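Local coordinates for galacto-N-biose/lacto-N-biose I transporter substrate-binding protein (Bifidobacterium longum, PDB 2Z8F) that binds lacto-N-biose I, galacto-N-biose and the longer lacto-N-tetraose as the solute-binding component of an ABC transporter, at residues A[190-195]-A[204-209]; A[332-337]-A[345-350]; A[171-176]-A[225-230]; A[35-40]-A[309-314]. All coordinates share one frame; numbering follows the deposited sequence.

Contact 1. Residues A[190-195]-A[204-209]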
loop_
_atom_site.group_PDB
_atom_site.type_symbol
_atom_site.label_atom_id
_atom_site.label_comp_id
_atom_site.label_asym_id
_atom_site.label_seq_id
_atom_site.Cartn_x
_atom_site.Cartn_y
_atom_site.Cartn_z
ATOM N N GLY A 190 -14.388 -0.862 8.824
ATOM C CA GLY A 190 -14.261 -1.671 10.024
ATOM C C GLY A 190 -13.233 -2.775 9.908
ATOM O O GLY A 190 -13.024 -3.352 8.829
ATOM N N GLY A 191 -12.601 -3.076 11.032
ATOM C CA GLY A 191 -11.572 -4.101 11.090
ATOM C C GLY A 191 -12.136 -5.494 10.875
ATOM O O GLY A 191 -13.332 -5.752 11.089
ATOM N N TRP A 192 -11.265 -6.384 10.431
ATOM C CA TRP A 192 -11.551 -7.813 10.338
ATOM C C TRP A 192 -10.994 -8.634 11.498
ATOM O O TRP A 192 -11.405 -9.770 11.694
ATOM C CB TRP A 192 -10.898 -8.378 9.068
ATOM C CG TRP A 192 -11.532 -7.943 7.802
ATOM C CD1 TRP A 192 -12.675 -7.198 7.640
ATOM C CD2 TRP A 192 -11.102 -8.303 6.481
ATOM N NE1 TRP A 192 -12.967 -7.035 6.298
ATOM C CE2 TRP A 192 -12.023 -7.728 5.569
ATOM C CE3 TRP A 192 -10.038 -9.077 5.991
ATOM C CZ2 TRP A 192 -11.901 -7.872 4.185
ATOM C CZ3 TRP A 192 -9.923 -9.229 4.620
ATOM C CH2 TRP A 192 -10.840 -8.632 3.733
ATOM N N TYR A 193 -10.016 -8.085 12.213
ATOM C CA TYR A 193 -9.218 -8.866 13.163
ATOM C C TYR A 193 -9.099 -8.140 14.484
ATOM O O TYR A 193 -8.698 -6.974 14.510
ATOM C CB TYR A 193 -7.808 -9.104 12.615
ATOM C CG TYR A 193 -7.782 -9.721 11.229
ATOM C CD1 TYR A 193 -8.258 -11.019 11.012
ATOM C CD2 TYR A 193 -7.261 -9.015 10.146
ATOM C CE1 TYR A 193 -8.257 -11.579 9.724
ATOM C CE2 TYR A 193 -7.241 -9.574 8.854
ATOM C CZ TYR A 193 -7.720 -10.858 8.663
ATOM O OH TYR A 193 -7.671 -11.419 7.396
ATOM N N LYS A 194 -9.499 -8.801 15.565
ATOM C CA LYS A 194 -9.332 -8.215 16.900
ATOM C C LYS A 194 -8.855 -9.247 17.901
ATOM O O LYS A 194 -9.271 -10.407 17.845
ATOM C CB LYS A 194 -10.619 -7.564 17.403
ATOM C CG LYS A 194 -11.878 -8.320 17.147
ATOM C CD LYS A 194 -12.900 -8.015 18.243
ATOM C CE LYS A 194 -14.174 -8.813 18.029
ATOM N NZ LYS A 194 -15.167 -8.583 19.122
ATOM N N VAL A 195 -7.958 -8.822 18.791
ATOM C CA VAL A 195 -7.519 -9.657 19.894
ATOM C C VAL A 195 -8.533 -9.480 21.016
ATOM O O VAL A 195 -8.859 -8.351 21.402
ATOM C CB VAL A 195 -6.106 -9.293 20.382
ATOM C CG1 VAL A 195 -5.779 -10.021 21.655
ATOM C CG2 VAL A 195 -5.082 -9.682 19.327
ATOM N N THR A 204 -14.116 -11.486 8.471
ATOM C CA THR A 204 -13.803 -10.804 7.217
ATOM C C THR A 204 -15.028 -10.574 6.362
ATOM O O THR A 204 -14.908 -10.133 5.206
ATOM C CB THR A 204 -12.783 -11.628 6.397
ATOM O OG1 THR A 204 -13.392 -12.867 6.005
ATOM C CG2 THR A 204 -11.576 -11.922 7.218
ATOM N N GLU A 205 -16.217 -10.867 6.925
ATOM C CA GLU A 205 -17.485 -10.745 6.215
ATOM C C GLU A 205 -18.328 -9.662 6.857
ATOM O O GLU A 205 -19.469 -9.876 7.259
ATOM C CB GLU A 205 -18.199 -12.094 6.194
ATOM C CG GLU A 205 -17.429 -13.069 5.301
ATOM C CD GLU A 205 -18.008 -14.447 5.277
ATOM O OE1 GLU A 205 -17.752 -15.187 6.250
ATOM O OE2 GLU A 205 -18.672 -14.788 4.269
ATOM N N THR A 206 -17.735 -8.476 6.936
ATOM C CA THR A 206 -18.395 -7.314 7.512
ATOM C C THR A 206 -19.358 -6.675 6.529
ATOM O O THR A 206 -19.437 -7.043 5.359
ATOM C CB THR A 206 -17.349 -6.281 7.852
ATOM O OG1 THR A 206 -16.669 -5.976 6.622
ATOM C CG2 THR A 206 -16.321 -6.815 8.877
ATOM N N ASP A 207 -20.127 -5.677 6.989
ATOM C CA ASP A 207 -20.967 -4.933 6.077
ATOM C C ASP A 207 -20.170 -4.278 4.942
ATOM O O ASP A 207 -20.672 -4.205 3.835
ATOM C CB ASP A 207 -21.751 -3.842 6.822
ATOM C CG ASP A 207 -22.684 -4.409 7.852
ATOM O OD1 ASP A 207 -22.856 -5.642 7.869
ATOM O OD2 ASP A 207 -23.233 -3.615 8.649
ATOM N N GLY A 208 -18.938 -3.860 5.231
ATOM C CA GLY A 208 -18.027 -3.289 4.217
ATOM C C GLY A 208 -17.583 -4.324 3.197
ATOM O O GLY A 208 -17.558 -4.055 1.985
ATOM N N SER A 209 -17.233 -5.507 3.671
ATOM C CA SER A 209 -16.893 -6.602 2.751
ATOM C C SER A 209 -18.083 -6.900 1.832
ATOM O O SER A 209 -17.962 -7.021 0.618
ATOM C CB SER A 209 -16.447 -7.864 3.515
ATOM O OG SER A 209 -15.252 -7.601 4.217
HETATM O O HOH W 1 -14.699 -4.247 6.963
#
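The indole of Trp192 lies against Thr204, whose CA stands over the five-membered ring, 3.6 Å from its centroid and 7° off the normal, a CH-pi contact made almost squarely on the face. The pair sits at the foot of a beta hairpin, strands 193-196 and 199-202, where the chain leaves the second strand and turns into helix 207-221. Further out on the same face, the CG2 methyl of Thr204 comes 3.5 Å from Trp192 CE3. Thr206 lies at the edge of the indole instead, close to the ring plane. Its OG1 caps the helix, accepting from Ser209 N at 3.0 Å, and chi1 of 59° turns that oxygen in between the backbone N and the carbonyl carbon. Ser209 is held in turn by its OG, which donates to Thr204 O from above the carbonyl plane. An alanine at Trp192 would probably leave a wide gap over Thr204 and take away the weak N-H bond to a water that joins Gly190 and Thr206. Helices 178-187 and 367-380 also pack on this indole, and Phe361 meets it edge-to-face. Tyr193, whose ring carries Trp192 CB over its centre, sends its hydroxyl to Ser399. The water beside Trp192 NE1 donates to Gly190 O, accepts from Thr206 OG1 at 2.6 Å, and takes its weak bond from NE1 at 3.3 Å.

Contact 2. Residues A[332-337]-A[345-350]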
loop_
_atom_site.group_PDB
_atom_site.type_symbol
_atom_site.label_atom_id
_atom_site.label_comp_id
_atom_site.label_asym_id
_atom_site.label_seq_id
_atom_site.Cartn_x
_atom_site.Cartn_y
_atom_site.Cartn_z
ATOM N N ALA A 332 4.768 17.562 2.590
ATOM C CA ALA A 332 4.997 16.981 1.269
ATOM C C ALA A 332 4.367 17.876 0.204
ATOM O O ALA A 332 3.264 18.398 0.388
ATOM C CB ALA A 332 4.434 15.564 1.193
ATOM N N GLU A 333 5.077 18.060 -0.904
ATOM C CA GLU A 333 4.611 18.909 -1.984
ATOM C C GLU A 333 4.535 18.120 -3.277
ATOM O O GLU A 333 5.380 17.254 -3.532
ATOM C CB GLU A 333 5.554 20.109 -2.168
ATOM C CG GLU A 333 5.723 20.939 -0.899
ATOM C CD GLU A 333 6.434 22.258 -1.123
ATOM O OE1 GLU A 333 7.179 22.404 -2.122
ATOM O OE2 GLU A 333 6.239 23.164 -0.283
ATOM N N THR A 334 3.529 18.432 -4.084
ATOM C CA THR A 334 3.356 17.767 -5.371
ATOM C C THR A 334 4.484 18.182 -6.316
ATOM O O THR A 334 4.651 19.388 -6.563
ATOM C CB THR A 334 2.003 18.150 -6.009
ATOM O OG1 THR A 334 0.930 17.845 -5.099
ATOM C CG2 THR A 334 1.798 17.388 -7.293
ATOM N N PRO A 335 5.267 17.211 -6.839
ATOM C CA PRO A 335 6.274 17.579 -7.852
ATOM C C PRO A 335 5.661 18.219 -9.099
ATOM O O PRO A 335 4.565 17.860 -9.520
ATOM C CB PRO A 335 6.942 16.239 -8.211
ATOM C CG PRO A 335 6.685 15.342 -7.013
ATOM C CD PRO A 335 5.303 15.774 -6.518
ATOM N N SER A 336 6.371 19.173 -9.694
ATOM C CA SER A 336 5.871 19.856 -10.885
ATOM C C SER A 336 5.435 18.918 -12.034
ATOM O O SER A 336 4.430 19.181 -12.703
ATOM C CB SER A 336 6.920 20.861 -11.383
ATOM O OG SER A 336 8.114 20.163 -11.698
ATOM N N GLU A 337 6.181 17.835 -12.260
ATOM C CA GLU A 337 5.825 16.838 -13.287
ATOM C C GLU A 337 4.462 16.170 -13.028
ATOM O O GLU A 337 3.678 15.931 -13.958
ATOM C CB GLU A 337 6.926 15.774 -13.406
ATOM C CG GLU A 337 8.308 16.337 -13.822
ATOM C CD GLU A 337 9.135 16.939 -12.671
ATOM O OE1 GLU A 337 8.664 17.003 -11.500
ATOM O OE2 GLU A 337 10.283 17.365 -12.956
ATOM N N GLN A 345 -3.299 19.859 -10.931
ATOM C CA GLN A 345 -3.820 19.594 -9.581
ATOM C C GLN A 345 -2.727 19.362 -8.546
ATOM O O GLN A 345 -1.739 18.665 -8.811
ATOM C CB GLN A 345 -4.726 18.367 -9.600
ATOM C CG GLN A 345 -5.589 18.207 -8.345
ATOM C CD GLN A 345 -6.441 16.952 -8.388
ATOM O OE1 GLN A 345 -6.304 16.121 -9.282
ATOM N NE2 GLN A 345 -7.339 16.820 -7.413
ATOM N N ASP A 346 -2.948 19.902 -7.353
ATOM C CA ASP A 346 -2.071 19.653 -6.210
ATOM C C ASP A 346 -2.520 18.313 -5.625
ATOM O O ASP A 346 -3.266 18.275 -4.651
ATOM C CB ASP A 346 -2.214 20.791 -5.183
ATOM C CG ASP A 346 -1.251 20.667 -3.998
ATOM O OD1 ASP A 346 -0.467 19.688 -3.914
ATOM O OD2 ASP A 346 -1.290 21.561 -3.108
ATOM N N ILE A 347 -2.077 17.212 -6.231
ATOM C CA ILE A 347 -2.606 15.889 -5.835
ATOM C C ILE A 347 -2.176 15.450 -4.437
ATOM O O ILE A 347 -2.890 14.675 -3.772
ATOM C CB ILE A 347 -2.350 14.788 -6.901
ATOM C CG1 ILE A 347 -0.861 14.433 -6.991
ATOM C CG2 ILE A 347 -2.931 15.209 -8.251
ATOM C CD1 ILE A 347 -0.612 13.295 -7.970
ATOM N N MET A 348 -1.040 15.959 -3.964
ATOM C CA MET A 348 -0.571 15.628 -2.623
ATOM C C MET A 348 -1.599 16.082 -1.600
ATOM O O MET A 348 -1.807 15.409 -0.594
ATOM C CB MET A 348 0.774 16.293 -2.316
ATOM C CG MET A 348 1.340 15.910 -0.966
ATOM S SD MET A 348 1.601 14.139 -0.856
ATOM C CE MET A 348 2.956 13.941 -2.032
ATOM N N LYS A 349 -2.260 17.199 -1.861
ATOM C CA LYS A 349 -3.311 17.655 -0.951
ATOM C C LYS A 349 -4.448 16.624 -0.849
ATOM O O LYS A 349 -5.027 16.409 0.239
ATOM C CB LYS A 349 -3.820 19.036 -1.356
ATOM C CG LYS A 349 -4.872 19.615 -0.409
ATOM C CD LYS A 349 -5.034 21.125 -0.626
ATOM C CE LYS A 349 -6.423 21.648 -0.175
ATOM N NZ LYS A 349 -6.919 21.088 1.131
ATOM N N GLU A 350 -4.778 16.004 -1.978
ATOM C CA GLU A 350 -5.789 14.946 -1.987
ATOM C C GLU A 350 -5.278 13.731 -1.222
ATOM O O GLU A 350 -6.022 13.091 -0.481
ATOM C CB GLU A 350 -6.176 14.572 -3.417
ATOM C CG GLU A 350 -6.912 15.655 -4.188
ATOM C CD GLU A 350 -8.311 15.974 -3.663
ATOM O OE1 GLU A 350 -8.929 15.147 -2.960
ATOM O OE2 GLU A 350 -8.817 17.056 -4.010
HETATM O O HOH W 2 1.888 20.592 -3.051
#
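An inverse gamma turn centred on Asp346 leads into helix 347-356, and Thr334, in the loop before helix 336-341, binds this turn through its side chain. Thr334 OG1 accepts from Met348 N at 3.0 Å, with an N-H...O angle of 160°, and donates to Asp346 OD1 at 2.6 Å, meeting the anti lone pair of the carboxylate. With CG anti to the backbone N (chi1 -176°), the Asp346 carboxylate is carried toward Thr334. A water accepts from Thr334 N and donates to the same OD1, giving that oxygen two donors. A valine in place of Thr334 would probably leave Met348 N without its acceptor and the Asp346 carboxylate without its hydroxyl donor. Beside this polar link, Met348 bends at chi2 and chi3, and its SD lies 3.8 Å from Ala332 CB. Val319 of helix 315-320 packs on both Ala332 and Met348, while Ile347 reaches Val271 of strand 269-273 and Trp338 of helix 336-341.

Contact 3. Residues A[171-176]-A[225-230]. With GAL (beta-D-galactopyranose), chain C.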
loop_
_atom_site.group_PDB
_atom_site.type_symbol
_atom_site.label_atom_id
_atom_site.label_comp_id
_atom_site.label_asym_id
_atom_site.label_seq_id
_atom_site.Cartn_x
_atom_site.Cartn_y
_atom_site.Cartn_z
ATOM N N MET A 171 -13.779 1.873 -14.018
ATOM C CA MET A 171 -13.260 1.081 -12.914
ATOM C C MET A 171 -12.368 -0.039 -13.439
ATOM O O MET A 171 -12.555 -0.536 -14.561
ATOM C CB MET A 171 -14.429 0.524 -12.064
ATOM C CG MET A 171 -14.041 -0.127 -10.724
ATOM S SD MET A 171 -12.914 0.827 -9.680
ATOM C CE MET A 171 -13.911 2.240 -9.332
ATOM N N SER A 172 -11.368 -0.391 -12.647
ATOM C CA SER A 172 -10.645 -1.642 -12.844
ATOM C C SER A 172 -10.904 -2.606 -11.695
ATOM O O SER A 172 -11.124 -2.187 -10.545
ATOM C CB SER A 172 -9.151 -1.411 -13.022
ATOM O OG SER A 172 -8.526 -1.070 -11.783
ATOM N N TYR A 173 -10.955 -3.887 -12.031
ATOM C CA TYR A 173 -10.961 -4.968 -11.061
ATOM C C TYR A 173 -9.597 -5.629 -11.171
ATOM O O TYR A 173 -9.263 -6.141 -12.248
ATOM C CB TYR A 173 -12.059 -5.962 -11.434
ATOM C CG TYR A 173 -12.157 -7.187 -10.567
ATOM C CD1 TYR A 173 -12.736 -7.120 -9.303
ATOM C CD2 TYR A 173 -11.715 -8.440 -11.023
ATOM C CE1 TYR A 173 -12.850 -8.260 -8.509
ATOM C CE2 TYR A 173 -11.846 -9.593 -10.235
ATOM C CZ TYR A 173 -12.418 -9.490 -8.970
ATOM O OH TYR A 173 -12.566 -10.610 -8.160
ATOM N N GLN A 174 -8.841 -5.629 -10.074
ATOM C CA GLN A 174 -7.444 -6.042 -10.088
ATOM C C GLN A 174 -7.276 -7.318 -9.265
ATOM O O GLN A 174 -6.979 -7.269 -8.055
ATOM C CB GLN A 174 -6.567 -4.904 -9.544
ATOM C CG GLN A 174 -6.637 -3.651 -10.399
ATOM C CD GLN A 174 -5.888 -2.489 -9.820
ATOM O OE1 GLN A 174 -5.039 -2.662 -8.952
ATOM N NE2 GLN A 174 -6.196 -1.290 -10.299
ATOM N N PRO A 175 -7.419 -8.489 -9.917
ATOM C CA PRO A 175 -7.375 -9.710 -9.126
ATOM C C PRO A 175 -6.053 -9.953 -8.407
ATOM O O PRO A 175 -6.055 -10.584 -7.354
ATOM C CB PRO A 175 -7.667 -10.823 -10.156
ATOM C CG PRO A 175 -7.438 -10.215 -11.473
ATOM C CD PRO A 175 -7.605 -8.748 -11.363
ATOM N N ASP A 176 -4.934 -9.472 -8.966
ATOM C CA ASP A 176 -3.611 -9.608 -8.341
ATOM C C ASP A 176 -3.356 -8.600 -7.202
ATOM O O ASP A 176 -2.274 -8.586 -6.613
ATOM C CB ASP A 176 -2.475 -9.489 -9.379
ATOM C CG ASP A 176 -2.497 -8.176 -10.167
ATOM O OD1 ASP A 176 -3.531 -7.478 -10.202
ATOM O OD2 ASP A 176 -1.460 -7.824 -10.794
ATOM N N ALA A 225 -16.035 -3.210 -15.839
ATOM C CA ALA A 225 -14.726 -2.950 -15.252
ATOM C C ALA A 225 -13.693 -3.766 -16.012
ATOM O O ALA A 225 -13.985 -4.908 -16.421
ATOM C CB ALA A 225 -14.712 -3.334 -13.790
ATOM N N THR A 226 -12.499 -3.214 -16.190
ATOM C CA THR A 226 -11.414 -4.028 -16.731
ATOM C C THR A 226 -11.049 -5.158 -15.750
ATOM O O THR A 226 -11.229 -5.040 -14.517
ATOM C CB THR A 226 -10.137 -3.204 -17.074
ATOM O OG1 THR A 226 -9.534 -2.716 -15.872
ATOM C CG2 THR A 226 -10.445 -2.030 -17.971
ATOM N N THR A 227 -10.536 -6.261 -16.290
ATOM C CA THR A 227 -10.120 -7.392 -15.460
ATOM C C THR A 227 -8.630 -7.748 -15.594
ATOM O O THR A 227 -8.195 -8.799 -15.107
ATOM C CB THR A 227 -10.959 -8.643 -15.770
ATOM O OG1 THR A 227 -10.843 -8.965 -17.162
ATOM C CG2 THR A 227 -12.422 -8.400 -15.407
ATOM N N ASN A 228 -7.859 -6.872 -16.238
ATOM C CA ASN A 228 -6.419 -7.095 -16.397
ATOM C C ASN A 228 -5.723 -7.027 -15.040
ATOM O O ASN A 228 -6.059 -6.159 -14.230
ATOM C CB ASN A 228 -5.802 -6.050 -17.330
ATOM C CG ASN A 228 -6.507 -5.964 -18.671
ATOM O OD1 ASN A 228 -7.009 -4.900 -19.040
ATOM N ND2 ASN A 228 -6.565 -7.089 -19.400
ATOM N N PRO A 229 -4.784 -7.949 -14.766
ATOM C CA PRO A 229 -3.992 -7.858 -13.539
ATOM C C PRO A 229 -3.214 -6.540 -13.521
ATOM O O PRO A 229 -2.706 -6.112 -14.566
ATOM C CB PRO A 229 -3.048 -9.070 -13.646
ATOM C CG PRO A 229 -3.802 -10.024 -14.529
ATOM C CD PRO A 229 -4.441 -9.155 -15.553
ATOM N N ARG A 230 -3.158 -5.878 -12.365
ATOM C CA ARG A 230 -2.579 -4.526 -12.258
ATOM C C ARG A 230 -1.149 -4.452 -12.798
ATOM O O ARG A 230 -0.737 -3.448 -13.405
ATOM C CB ARG A 230 -2.577 -4.116 -10.775
ATOM C CG ARG A 230 -1.892 -2.785 -10.450
ATOM C CD ARG A 230 -2.553 -1.611 -11.149
ATOM N NE ARG A 230 -1.893 -0.351 -10.843
ATOM C CZ ARG A 230 -0.807 0.102 -11.452
ATOM N NH1 ARG A 230 -0.227 -0.608 -12.422
ATOM N NH2 ARG A 230 -0.303 1.266 -11.088
HETATM C C1 GAL C . 1.076 -9.477 -4.704
HETATM C C2 GAL C . 1.734 -8.283 -3.993
HETATM C C3 GAL C . 1.759 -7.012 -4.831
HETATM C C4 GAL C . 2.276 -7.297 -6.245
HETATM C C5 GAL C . 1.505 -8.476 -6.846
HETATM C C6 GAL C . 2.039 -8.887 -8.216
HETATM O O2 GAL C . 1.028 -8.066 -2.799
HETATM O O3 GAL C . 2.571 -6.126 -4.058
HETATM O O4 GAL C . 3.621 -7.673 -6.098
HETATM O O5 GAL C . 1.609 -9.597 -6.003
HETATM O O6 GAL C . 1.248 -9.994 -8.663
HETATM O O HOH W 3 -8.244 -4.532 -14.283
#
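Two loops run together tightly at Ser172 and Thr226, joined there by a single beta bridge: Thr226 N donates to Met171 O at 3.1 Å, and Tyr173 N to Thr226 O at 2.8 Å. Tight packing returns around Gln174, Asp176 and Arg230. The Gln174 and Arg230 side chains run alongside each other in one direction, their amide and guanidinium planes 88° apart, with Gln174 OE1 3.4 Å from Arg230 CB. Gln174 NE2 donates, almost in the amide plane, to Ser172 OG, which is also hydrogen-bonded to Thr247 OG1. Asp176 CG sits between its backbone N and carbonyl carbon (chi1 57°), bringing the carboxylate to Arg230 N; OD1 accepts from it on the syn side at 2.7 Å, while OD2 accepts from Trp231 N. Between Tyr173 and Asn228 the contact is looser, and a water donates to Tyr173 O and Asn228 O and accepts from Thr226 OG1. Asp176 belongs to the glycan pocket, and its backbone O lies 3.8 Å from C5 of a galactose. Arg230 continues to a salt bridge with Glu253. Phe235 of helix 233-240 packs on Ser172, Gln174 and Arg230, and helix 207-221 covers Met171 and Thr227.

Contact 4. Residues A[35-40]-A[309-314]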
loop_
_atom_site.group_PDB
_atom_site.type_symbol
_atom_site.label_atom_id
_atom_site.label_comp_id
_atom_site.label_asym_id
_atom_site.label_seq_id
_atom_site.Cartn_x
_atom_site.Cartn_y
_atom_site.Cartn_z
ATOM N N ASP A 35 21.139 7.479 -4.553
ATOM C CA ASP A 35 21.529 8.885 -4.591
ATOM C C ASP A 35 21.113 9.582 -3.287
ATOM O O ASP A 35 21.803 10.486 -2.824
ATOM C CB ASP A 35 20.985 9.569 -5.834
ATOM C CG ASP A 35 21.704 9.103 -7.105
ATOM O OD1 ASP A 35 22.934 8.938 -7.052
ATOM O OD2 ASP A 35 21.043 8.872 -8.120
ATOM N N ILE A 36 20.022 9.135 -2.669
ATOM C CA ILE A 36 19.653 9.668 -1.356
ATOM C C ILE A 36 20.706 9.231 -0.306
ATOM O O ILE A 36 21.301 10.062 0.430
ATOM C CB ILE A 36 18.226 9.185 -0.930
ATOM C CG1 ILE A 36 17.167 9.564 -1.981
ATOM C CG2 ILE A 36 17.856 9.761 0.466
ATOM C CD1 ILE A 36 15.812 8.796 -1.815
ATOM N N VAL A 37 20.965 7.924 -0.258
ATOM C CA VAL A 37 21.897 7.332 0.685
ATOM C C VAL A 37 23.315 7.895 0.471
ATOM O O VAL A 37 24.036 8.110 1.430
ATOM C CB VAL A 37 21.856 5.781 0.627
ATOM C CG1 VAL A 37 22.888 5.154 1.535
ATOM C CG2 VAL A 37 20.451 5.309 1.067
ATOM N N ALA A 38 23.691 8.186 -0.779
ATOM C CA ALA A 38 25.013 8.789 -1.022
ATOM C C ALA A 38 25.233 10.108 -0.277
ATOM O O ALA A 38 26.355 10.417 0.139
ATOM C CB ALA A 38 25.265 8.979 -2.511
ATOM N N LYS A 39 24.167 10.884 -0.125
ATOM C CA LYS A 39 24.234 12.129 0.654
ATOM C C LYS A 39 24.568 11.826 2.117
ATOM O O LYS A 39 25.426 12.493 2.725
ATOM C CB LYS A 39 22.899 12.868 0.567
ATOM C CG LYS A 39 22.546 13.365 -0.823
ATOM C CD LYS A 39 21.193 14.131 -0.817
ATOM C CE LYS A 39 21.251 15.412 0.013
ATOM N NZ LYS A 39 19.917 16.130 0.059
ATOM N N TRP A 40 23.897 10.814 2.685
ATOM C CA TRP A 40 24.213 10.372 4.046
ATOM C C TRP A 40 25.677 9.928 4.158
ATOM O O TRP A 40 26.405 10.381 5.035
ATOM C CB TRP A 40 23.282 9.234 4.498
ATOM C CG TRP A 40 23.717 8.668 5.792
ATOM C CD1 TRP A 40 24.604 7.635 5.990
ATOM C CD2 TRP A 40 23.318 9.104 7.097
ATOM N NE1 TRP A 40 24.777 7.404 7.330
ATOM C CE2 TRP A 40 23.995 8.295 8.032
ATOM C CE3 TRP A 40 22.466 10.117 7.565
ATOM C CZ2 TRP A 40 23.838 8.452 9.424
ATOM C CZ3 TRP A 40 22.295 10.266 8.942
ATOM C CH2 TRP A 40 22.995 9.447 9.860
ATOM N N ASP A 309 15.974 7.403 10.632
ATOM C CA ASP A 309 15.285 8.635 10.909
ATOM C C ASP A 309 15.643 9.710 9.890
ATOM O O ASP A 309 14.776 10.440 9.426
ATOM C CB ASP A 309 15.568 9.121 12.328
ATOM C CG ASP A 309 15.054 10.504 12.563
ATOM O OD1 ASP A 309 13.810 10.645 12.758
ATOM O OD2 ASP A 309 15.865 11.462 12.533
ATOM N N TRP A 310 16.928 9.812 9.542
ATOM C CA TRP A 310 17.316 10.762 8.512
ATOM C C TRP A 310 16.645 10.384 7.176
ATOM O O TRP A 310 16.013 11.227 6.522
ATOM C CB TRP A 310 18.856 10.821 8.357
ATOM C CG TRP A 310 19.305 11.770 7.268
ATOM C CD1 TRP A 310 19.540 13.126 7.374
ATOM C CD2 TRP A 310 19.553 11.433 5.896
ATOM N NE1 TRP A 310 19.916 13.644 6.146
ATOM C CE2 TRP A 310 19.938 12.620 5.229
ATOM C CE3 TRP A 310 19.491 10.233 5.165
ATOM C CZ2 TRP A 310 20.262 12.644 3.856
ATOM C CZ3 TRP A 310 19.797 10.262 3.821
ATOM C CH2 TRP A 310 20.188 11.455 3.181
ATOM N N PHE A 311 16.772 9.118 6.776
ATOM C CA PHE A 311 16.265 8.702 5.470
ATOM C C PHE A 311 14.766 8.958 5.365
ATOM O O PHE A 311 14.289 9.506 4.371
ATOM C CB PHE A 311 16.596 7.223 5.195
ATOM C CG PHE A 311 16.237 6.780 3.808
ATOM C CD1 PHE A 311 17.159 6.896 2.767
ATOM C CD2 PHE A 311 14.986 6.238 3.541
ATOM C CE1 PHE A 311 16.822 6.487 1.485
ATOM C CE2 PHE A 311 14.621 5.840 2.284
ATOM C CZ PHE A 311 15.554 5.940 1.230
ATOM N N ASN A 312 14.030 8.588 6.406
ATOM C CA ASN A 312 12.570 8.697 6.385
ATOM C C ASN A 312 12.057 10.118 6.557
ATOM O O ASN A 312 10.839 10.354 6.504
ATOM C CB ASN A 312 11.950 7.787 7.449
ATOM C CG ASN A 312 11.936 6.337 7.039
ATOM O OD1 ASN A 312 12.468 5.963 5.978
ATOM N ND2 ASN A 312 11.298 5.502 7.862
ATOM N N THR A 313 12.971 11.067 6.775
ATOM C CA THR A 313 12.611 12.486 6.791
ATOM C C THR A 313 13.134 13.280 5.579
ATOM O O THR A 313 13.049 14.511 5.554
ATOM C CB THR A 313 12.988 13.201 8.158
ATOM O OG1 THR A 313 14.383 13.050 8.428
ATOM C CG2 THR A 313 12.196 12.606 9.319
ATOM N N GLN A 314 13.639 12.575 4.555
ATOM C CA GLN A 314 13.999 13.237 3.282
ATOM C C GLN A 314 12.755 13.370 2.405
ATOM O O GLN A 314 12.625 12.748 1.349
ATOM C CB GLN A 314 15.135 12.470 2.555
ATOM C CG GLN A 314 16.413 12.332 3.420
ATOM C CD GLN A 314 16.811 13.669 4.051
ATOM O OE1 GLN A 314 17.169 14.613 3.355
ATOM N NE2 GLN A 314 16.697 13.762 5.368
HETATM O O HOH W 4 17.839 14.473 0.803
#
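Trp40 and Trp310 run antiparallel past one another, their planes inclined at 52° and the six-membered ring of Trp40 centred 5.2 Å from the five-membered ring of Trp310. In this oblique pairing Trp40 CE3 stands over the face of the Trp310 indole, toward its rim, and Trp40 CZ3 comes 3.5 Å from Trp310 CB. Trp40 CB covers the six-membered ring of the same indole in a CH-pi contact. Over the opposite face, toward the rim, stands Gln314 NE2, which donates to Trp310 O at 2.9 Å. Trp310 CG, anti to its backbone N (chi1 178°), is set toward helix 33-43. Near the ring plane, Trp310 CH2 lies 3.3 Å from Ile36 O. These residues join helix 33-43 to the end of helix 301-311 in the lobe of the periplasmic-binding-protein fold that carries the mixed sheet, whose strand 47-53 packs on Val37 and Trp40. Phe311 crosses Ile36 at about a right angle, and its CE1 sits 3.6 Å from Ile36 CG2 and 3.8 Å from Val37 CG2. Tyr20 meets the same phenyl ring edge-to-face, while Trp40 NE1 donates to Ile47 O. At the margin a water links Lys39 and Gln314, accepting from NZ and donating to OE1.

Overall arrangement
Along the chain from the N terminus, the first segment met lies on helix 33-43, whose partner comes only at residues 309-314, so contact 4 closes a loop of 268 residues. Nested inside it, contact 3 joins the loop before helix 178-187 to the one before helix 233-240, and within that loop contact 1 closes the short hairpin excursion at 193-202. Contact 2 follows in series, once contact 4 has closed, and draws together two successive helix starts late in the chain. No contacts cross or touch. Contacts 3 and 4 lie on opposite sides of the chain's centre, their own centres about 35 Å apart, whereas contacts 2 and 4 approach to about 9 Å between nearest atoms.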